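Local coordinates for acyl-CoA thioesterase II TesB2 (Mycobacterium marinum, PDB 3U0A), which probably hydrolyses fatty acyl-CoA thioesters to free fatty acids and coenzyme A, at residues R35-V47 / I190-L202. Numbering follows the deposited sequence.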
loop_
_atom_site.group_PDB
_atom_site.type_symbol
_atom_site.label_atom_id
_atom_site.label_comp_id
_atom_site.label_asym_id
_atom_site.label_seq_id
_atom_site.Cartn_x
_atom_site.Cartn_y
_atom_site.Cartn_z
ATOM N N ARG A 35 3.621 8.716 -17.603
ATOM C CA ARG A 35 4.031 8.537 -16.209
ATOM C C ARG A 35 4.208 9.914 -15.529
ATOM O O ARG A 35 3.891 10.071 -14.344
ATOM C CB ARG A 35 5.318 7.706 -16.153
ATOM C CG ARG A 35 5.478 6.862 -14.899
ATOM C CD ARG A 35 6.756 6.009 -14.952
ATOM N NE ARG A 35 6.499 4.605 -15.291
ATOM C CZ ARG A 35 7.433 3.737 -15.689
ATOM N NH1 ARG A 35 8.710 4.099 -15.815
ATOM N NH2 ARG A 35 7.096 2.482 -15.974
ATOM N N THR A 36 4.687 10.903 -16.302
ATOM C CA THR A 36 4.874 12.282 -15.819
ATOM C C THR A 36 3.538 12.985 -15.480
ATOM O O THR A 36 3.414 13.624 -14.430
ATOM C CB THR A 36 5.622 13.133 -16.876
ATOM O OG1 THR A 36 6.997 12.723 -16.918
ATOM C CG2 THR A 36 5.538 14.626 -16.580
ATOM N N PHE A 37 2.571 12.900 -16.401
ATOM C CA PHE A 37 1.257 13.441 -16.163
ATOM C C PHE A 37 0.600 12.757 -14.952
ATOM O O PHE A 37 0.077 13.423 -14.084
ATOM C CB PHE A 37 0.380 13.327 -17.409
ATOM C CG PHE A 37 -0.928 14.043 -17.284
ATOM C CD1 PHE A 37 -0.976 15.402 -17.034
ATOM C CD2 PHE A 37 -2.122 13.363 -17.380
ATOM C CE1 PHE A 37 -2.210 16.078 -16.916
ATOM C CE2 PHE A 37 -3.344 14.029 -17.281
ATOM C CZ PHE A 37 -3.393 15.385 -17.053
ATOM N N GLY A 38 0.641 11.446 -14.896
ATOM C CA GLY A 38 0.125 10.723 -13.736
ATOM C C GLY A 38 0.712 11.162 -12.402
ATOM O O GLY A 38 -0.016 11.363 -11.458
ATOM N N GLY A 39 2.025 11.345 -12.332
ATOM C CA GLY A 39 2.669 11.793 -11.101
ATOM C C GLY A 39 2.272 13.196 -10.669
ATOM O O GLY A 39 2.129 13.461 -9.482
ATOM N N HIS A 40 2.128 14.082 -11.648
ATOM C CA HIS A 40 1.621 15.450 -11.461
ATOM C C HIS A 40 0.242 15.436 -10.859
ATOM O O HIS A 40 0.014 16.003 -9.795
ATOM C CB HIS A 40 1.608 16.188 -12.815
ATOM C CG HIS A 40 1.402 17.693 -12.719
ATOM N ND1 HIS A 40 2.408 18.557 -12.397
ATOM C CD2 HIS A 40 0.272 18.483 -12.959
ATOM C CE1 HIS A 40 1.932 19.825 -12.416
ATOM N NE2 HIS A 40 0.634 19.777 -12.753
ATOM N N VAL A 41 -0.660 14.741 -11.539
ATOM C CA VAL A 41 -2.044 14.636 -11.141
ATOM C C VAL A 41 -2.164 14.073 -9.736
ATOM O O VAL A 41 -2.952 14.555 -8.953
ATOM C CB VAL A 41 -2.858 13.777 -12.156
ATOM C CG1 VAL A 41 -4.262 13.483 -11.646
ATOM C CG2 VAL A 41 -2.936 14.493 -13.494
ATOM N N ALA A 42 -1.361 13.063 -9.416
ATOM C CA ALA A 42 -1.422 12.430 -8.102
ATOM C C ALA A 42 -0.982 13.407 -7.041
ATOM O O ALA A 42 -1.580 13.494 -5.973
ATOM C CB ALA A 42 -0.544 11.202 -8.060
ATOM N N GLY A 43 0.083 14.142 -7.359
ATOM C CA GLY A 43 0.665 15.097 -6.451
ATOM C C GLY A 43 -0.308 16.204 -6.193
ATOM O O GLY A 43 -0.489 16.615 -5.054
ATOM N N GLN A 44 -0.960 16.679 -7.252
ATOM C CA GLN A 44 -1.911 17.760 -7.108
ATOM C C GLN A 44 -3.142 17.268 -6.361
ATOM O O GLN A 44 -3.669 17.997 -5.527
ATOM C CB GLN A 44 -2.258 18.402 -8.452
ATOM C CG GLN A 44 -1.135 19.312 -8.992
ATOM C CD GLN A 44 -1.618 20.416 -9.965
ATOM O OE1 GLN A 44 -2.150 20.142 -11.059
ATOM N NE2 GLN A 44 -1.420 21.657 -9.568
ATOM N N SER A 45 -3.568 16.038 -6.598
ATOM C CA SER A 45 -4.638 15.451 -5.816
ATOM C C SER A 45 -4.318 15.493 -4.317
ATOM O O SER A 45 -5.184 15.794 -3.522
ATOM C CB SER A 45 -4.909 14.011 -6.247
ATOM O OG SER A 45 -5.168 13.925 -7.614
ATOM N N LEU A 46 -3.077 15.196 -3.938
ATOM C CA LEU A 46 -2.688 15.269 -2.516
ATOM C C LEU A 46 -2.681 16.704 -1.990
ATOM O O LEU A 46 -3.167 16.971 -0.884
ATOM C CB LEU A 46 -1.317 14.637 -2.258
ATOM C CG LEU A 46 -0.762 14.774 -0.843
ATOM C CD1 LEU A 46 -1.578 14.042 0.186
ATOM C CD2 LEU A 46 0.669 14.307 -0.761
ATOM N N VAL A 47 -2.144 17.617 -2.803
ATOM C CA VAL A 47 -2.058 19.005 -2.403
ATOM C C VAL A 47 -3.453 19.530 -2.124
ATOM O O VAL A 47 -3.650 20.277 -1.181
ATOM C CB VAL A 47 -1.347 19.852 -3.456
ATOM C CG1 VAL A 47 -1.451 21.350 -3.134
ATOM C CG2 VAL A 47 0.086 19.413 -3.561
ATOM N N ILE A 190 7.480 16.325 0.421
ATOM C CA ILE A 190 6.689 15.096 0.301
ATOM C C ILE A 190 6.272 14.872 -1.174
ATOM O O ILE A 190 6.508 13.804 -1.722
ATOM C CB ILE A 190 5.498 15.099 1.308
ATOM C CG1 ILE A 190 6.009 14.992 2.753
ATOM C CG2 ILE A 190 4.587 13.911 1.103
ATOM C CD1 ILE A 190 5.062 15.604 3.773
ATOM N N CYS A 191 5.725 15.913 -1.809
ATOM C CA CYS A 191 5.359 15.873 -3.222
ATOM C C CYS A 191 6.553 15.592 -4.134
ATOM O O CYS A 191 6.451 14.828 -5.078
ATOM C CB CYS A 191 4.673 17.173 -3.644
ATOM S SG CYS A 191 2.983 17.368 -3.008
ATOM N N ALA A 192 7.684 16.203 -3.837
ATOM C CA ALA A 192 8.899 15.970 -4.592
ATOM C C ALA A 192 9.242 14.477 -4.559
ATOM O O ALA A 192 9.456 13.873 -5.600
ATOM C CB ALA A 192 10.052 16.828 -4.049
ATOM N N LEU A 193 9.253 13.890 -3.360
ATOM C CA LEU A 193 9.594 12.481 -3.187
ATOM C C LEU A 193 8.540 11.564 -3.838
ATOM O O LEU A 193 8.895 10.546 -4.467
ATOM C CB LEU A 193 9.768 12.137 -1.694
ATOM C CG LEU A 193 10.025 10.668 -1.313
ATOM C CD1 LEU A 193 10.764 10.585 -0.003
ATOM C CD2 LEU A 193 8.738 9.878 -1.203
ATOM N N ALA A 194 7.266 11.921 -3.670
ATOM C CA ALA A 194 6.176 11.115 -4.198
ATOM C C ALA A 194 6.200 11.170 -5.736
ATOM O O ALA A 194 5.956 10.163 -6.417
ATOM C CB ALA A 194 4.829 11.589 -3.641
ATOM N N TYR A 195 6.545 12.346 -6.258
ATOM C CA TYR A 195 6.696 12.540 -7.690
ATOM C C TYR A 195 7.817 11.683 -8.284
ATOM O O TYR A 195 7.616 10.942 -9.277
ATOM C CB TYR A 195 6.964 14.029 -7.992
ATOM C CG TYR A 195 7.123 14.348 -9.461
ATOM C CD1 TYR A 195 6.034 14.370 -10.283
ATOM C CD2 TYR A 195 8.374 14.591 -10.029
ATOM C CE1 TYR A 195 6.150 14.653 -11.623
ATOM C CE2 TYR A 195 8.502 14.885 -11.376
ATOM C CZ TYR A 195 7.381 14.906 -12.168
ATOM O OH TYR A 195 7.445 15.171 -13.511
ATOM N N MET A 196 9.006 11.774 -7.694
ATOM C CA MET A 196 10.144 10.984 -8.209
ATOM C C MET A 196 9.916 9.487 -8.114
ATOM O O MET A 196 10.342 8.755 -9.004
ATOM C CB MET A 196 11.446 11.356 -7.541
ATOM C CG MET A 196 11.981 12.691 -8.023
ATOM S SD MET A 196 12.730 12.590 -9.649
ATOM C CE MET A 196 14.205 11.616 -9.318
ATOM N N SER A 197 9.227 9.033 -7.053
ATOM C CA SER A 197 8.860 7.608 -6.938
ATOM C C SER A 197 7.881 7.219 -8.057
ATOM O O SER A 197 8.077 6.244 -8.762
ATOM C CB SER A 197 8.267 7.265 -5.563
ATOM O OG SER A 197 7.651 5.979 -5.548
ATOM N N ASP A 198 6.858 8.018 -8.254
ATOM C CA ASP A 198 5.982 7.767 -9.381
ATOM C C ASP A 198 6.702 7.704 -10.748
ATOM O O ASP A 198 6.183 7.069 -11.656
ATOM C CB ASP A 198 4.815 8.777 -9.404
ATOM C CG ASP A 198 3.730 8.435 -8.381
ATOM O OD1 ASP A 198 3.715 7.280 -7.899
ATOM O OD2 ASP A 198 2.913 9.320 -8.050
ATOM N N LEU A 199 7.873 8.352 -10.882
ATOM C CA LEU A 199 8.663 8.304 -12.135
ATOM C C LEU A 199 9.609 7.142 -12.179
ATOM O O LEU A 199 9.978 6.729 -13.256
ATOM C CB LEU A 199 9.509 9.559 -12.367
ATOM C CG LEU A 199 8.769 10.884 -12.452
ATOM C CD1 LEU A 199 9.662 12.009 -12.971
ATOM C CD2 LEU A 199 7.506 10.778 -13.298
ATOM N N THR A 200 10.019 6.618 -11.022
ATOM C CA THR A 200 11.179 5.695 -10.973
ATOM C C THR A 200 10.969 4.314 -10.412
ATOM O O THR A 200 11.701 3.443 -10.778
ATOM C CB THR A 200 12.337 6.298 -10.177
ATOM O OG1 THR A 200 11.950 6.422 -8.801
ATOM C CG2 THR A 200 12.694 7.641 -10.748
ATOM N N LEU A 201 10.021 4.094 -9.521
ATOM C CA LEU A 201 9.910 2.760 -8.895
ATOM C C LEU A 201 9.559 1.624 -9.833
ATOM O O LEU A 201 10.187 0.614 -9.763
ATOM C CB LEU A 201 8.929 2.740 -7.732
ATOM C CG LEU A 201 8.848 1.460 -6.903
ATOM C CD1 LEU A 201 10.179 1.083 -6.274
ATOM C CD2 LEU A 201 7.808 1.684 -5.818
ATOM N N LEU A 202 8.590 1.791 -10.709
ATOM C CA LEU A 202 8.101 0.677 -11.516
ATOM C C LEU A 202 9.164 0.128 -12.479
ATOM O O LEU A 202 9.062 -1.027 -12.944
ATOM C CB LEU A 202 6.807 1.048 -12.268
ATOM C CG LEU A 202 5.507 0.861 -11.457
ATOM C CD1 LEU A 202 4.274 1.418 -12.193
ATOM C CD2 LEU A 202 5.310 -0.607 -11.089
HETATM O O HOH W 1 2.927 12.103 -6.945
#
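Tyr195 lies along the backbone of helix 35-47 at Gly39, where the two CA atoms come within 5.3 Å. Its CG is anti to the backbone N (chi1 -179°), which swings the ring toward that helix. The ring meets the peptide with its edge, CD1 4.0 Å from Gly39 C; at its end OH touches Thr36 CG2. Leu199 CG sits over one ring face, and Leu199 CD2 packs 3.9 Å from Thr36 CA. Toward the C-terminal end of 35-47, where 190-202 begins, the packing is apolar: Val47 CG2 reaches Cys191 SG at 3.6 Å, and Leu46 CD2 touches both that sulfur and Ile190 CG2 more loosely, at 4.4 Å. The helices run roughly antiparallel, their directions 151° apart and axes 8.9 Å apart, one from each hotdog domain of this double-hotdog thioesterase, and strands 101-111 and 217-227 supply side chains beneath them. No direct hydrogen bond joins the pair. Instead, one water donates to both Gly39 O and Asp198 OD2, each at 3.0 Å, while Asp198 OD1 is held by His223, so both carboxylate oxygens are engaged. The aliphatic part of Arg35 runs past the Asp198 and Leu199 carbonyls, and Leu202 CB lies over one face of its guanidinium, 4.0 Å from NH2.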